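Large adhesion protein (Lap) involved in biofilm formation (Marinobacter hydrocarbonoclasticus, PDB 6XI3) probably helps bacteria attach to surfaces and build biofilms, its tandem Ig-like beta-sandwich domains binding calcium to form an extending region that projects the adhesin toward its target. Local coordinates at residues T334-G339 and S375-D380. Sequence-based numbering, arbitrary orientation.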
loop_
_atom_site.group_PDB
_atom_site.type_symbol
_atom_site.label_atom_id
_atom_site.label_comp_id
_atom_site.label_asym_id
_atom_site.label_seq_id
_atom_site.Cartn_x
_atom_site.Cartn_y
_atom_site.Cartn_z
ATOM N N THR A 334 -65.764 -1.358 35.899
ATOM C CA THR A 334 -64.326 -1.383 35.523
ATOM C C THR A 334 -63.991 -2.710 34.850
ATOM O O THR A 334 -64.809 -3.620 34.949
ATOM C CB THR A 334 -63.406 -1.157 36.729
ATOM O OG1 THR A 334 -63.636 -2.175 37.704
ATOM C CG2 THR A 334 -63.584 0.226 37.313
ATOM N N VAL A 335 -62.845 -2.757 34.165
ATOM C CA VAL A 335 -62.300 -3.993 33.570
ATOM C C VAL A 335 -60.827 -4.113 33.951
ATOM O O VAL A 335 -60.176 -3.089 34.199
ATOM C CB VAL A 335 -62.517 -4.082 32.054
ATOM C CG1 VAL A 335 -63.997 -4.054 31.715
ATOM C CG2 VAL A 335 -61.776 -3.005 31.288
ATOM N N ASP A 336 -60.364 -5.345 34.100
ATOM C CA ASP A 336 -58.923 -5.650 34.212
ATOM C C ASP A 336 -58.563 -6.380 32.920
ATOM O O ASP A 336 -59.323 -7.303 32.555
ATOM C CB ASP A 336 -58.589 -6.465 35.467
ATOM C CG ASP A 336 -58.982 -5.818 36.795
ATOM O OD1 ASP A 336 -59.226 -4.603 36.847
ATOM O OD2 ASP A 336 -59.024 -6.551 37.775
ATOM N N LEU A 337 -57.478 -5.950 32.266
ATOM C CA LEU A 337 -56.975 -6.475 30.978
ATOM C C LEU A 337 -55.538 -6.923 31.214
ATOM O O LEU A 337 -54.901 -6.351 32.066
ATOM C CB LEU A 337 -56.975 -5.365 29.922
ATOM C CG LEU A 337 -58.297 -4.656 29.694
ATOM C CD1 LEU A 337 -58.102 -3.509 28.739
ATOM C CD2 LEU A 337 -59.344 -5.621 29.151
ATOM N N SER A 338 -55.053 -7.912 30.477
ATOM C CA SER A 338 -53.625 -8.294 30.473
ATOM C C SER A 338 -53.251 -8.771 29.072
ATOM O O SER A 338 -54.173 -9.072 28.293
ATOM C CB SER A 338 -53.347 -9.361 31.490
ATOM O OG SER A 338 -54.233 -10.434 31.308
ATOM N N GLY A 339 -51.952 -8.876 28.790
ATOM C CA GLY A 339 -51.524 -9.419 27.495
ATOM C C GLY A 339 -50.076 -9.842 27.510
ATOM O O GLY A 339 -49.410 -9.654 28.521
ATOM N N SER A 375 -50.393 -5.046 31.513
ATOM C CA SER A 375 -51.739 -5.158 32.102
ATOM C C SER A 375 -52.318 -3.778 32.362
ATOM O O SER A 375 -51.555 -2.833 32.455
ATOM C CB SER A 375 -51.716 -6.027 33.328
ATOM O OG SER A 375 -50.909 -5.478 34.322
ATOM N N LEU A 376 -53.647 -3.713 32.451
ATOM C CA LEU A 376 -54.379 -2.515 32.906
ATOM C C LEU A 376 -55.417 -3.007 33.907
ATOM O O LEU A 376 -56.107 -3.984 33.611
ATOM C CB LEU A 376 -55.025 -1.770 31.723
ATOM C CG LEU A 376 -54.077 -1.391 30.580
ATOM C CD1 LEU A 376 -53.989 -2.503 29.548
ATOM C CD2 LEU A 376 -54.510 -0.123 29.901
ATOM N N THR A 377 -55.519 -2.349 35.047
ATOM C CA THR A 377 -56.415 -2.777 36.127
ATOM C C THR A 377 -57.286 -1.579 36.489
ATOM O O THR A 377 -56.824 -0.438 36.401
ATOM C CB THR A 377 -55.577 -3.419 37.241
ATOM O OG1 THR A 377 -54.681 -2.415 37.669
ATOM C CG2 THR A 377 -54.756 -4.603 36.779
ATOM N N GLY A 378 -58.556 -1.837 36.788
ATOM C CA GLY A 378 -59.481 -0.781 37.218
ATOM C C GLY A 378 -59.785 0.225 36.126
ATOM O O GLY A 378 -60.051 1.374 36.471
ATOM N N VAL A 379 -59.821 -0.182 34.856
ATOM C CA VAL A 379 -60.130 0.746 33.731
ATOM C C VAL A 379 -61.622 1.119 33.807
ATOM O O VAL A 379 -62.483 0.207 33.846
ATOM C CB VAL A 379 -59.747 0.129 32.374
ATOM C CG1 VAL A 379 -60.198 0.994 31.219
ATOM C CG2 VAL A 379 -58.251 -0.144 32.261
ATOM N N ASP A 380 -61.915 2.413 33.785
ATOM C CA ASP A 380 -63.282 2.971 33.931
ATOM C C ASP A 380 -64.054 2.796 32.635
ATOM O O ASP A 380 -63.623 3.361 31.625
ATOM C CB ASP A 380 -63.221 4.452 34.244
ATOM C CG ASP A 380 -64.572 5.038 34.600
ATOM O OD1 ASP A 380 -65.600 4.315 34.551
ATOM O OD2 ASP A 380 -64.562 6.195 34.964
#
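Val-335 and Val-379 pair in both directions where strand 334-339 runs antiparallel to residues 375-380: Val-335 N donates to Val-379 O on a lone pair, and Val-379 N returns a bond to Val-335 O, each 3.0 Å long. Leu-337, two residues further along its strand, repeats the exchange with Leu-376, three residues before Val-379. Leu-337 N reaches Leu-376 O at 2.7 Å, nearly straight (173° at the hydrogen), whereas Leu-376 N meets Leu-337 O at 2.9 Å from above the carbonyl plane. Between the two pairs the register slips by one residue, because Gly-378 and Val-379 both face Val-335 in a G1 beta bulge. Gly-378 takes the positive phi of 67° that glycine accommodates readily. Its N-H is bound by a side chain: Asp-336 OD1 accepts from Gly-378 N at 2.8 Å, met nearly along the carboxylate C-O axis. With CG anti to its own carbonyl carbon (chi1 -58°), Asp-336 brings OD1 over the bulge, where OD1 also lies 3.4 Å from Thr-377 CA. CA-H...O contacts supplement the bonds, Thr-334 CA approaching Val-379 O and Asp-336 CA approaching Leu-376 O. On the opposite face from Asp-336, Val-335 CG2 touches Val-379 CB at 3.9 Å, and Leu-337 CB packs against Leu-376 CD1. These four side chains turn into the Ig-like sandwich, against Ile-354 and Val-352 of strand 349-356 in the facing sheet. Ser-338 OG is satisfied by Asp-326 of strand 320-329, which flanks 334-342 on its other side, leaving 374-380 as an outermost strand of this three-stranded sheet.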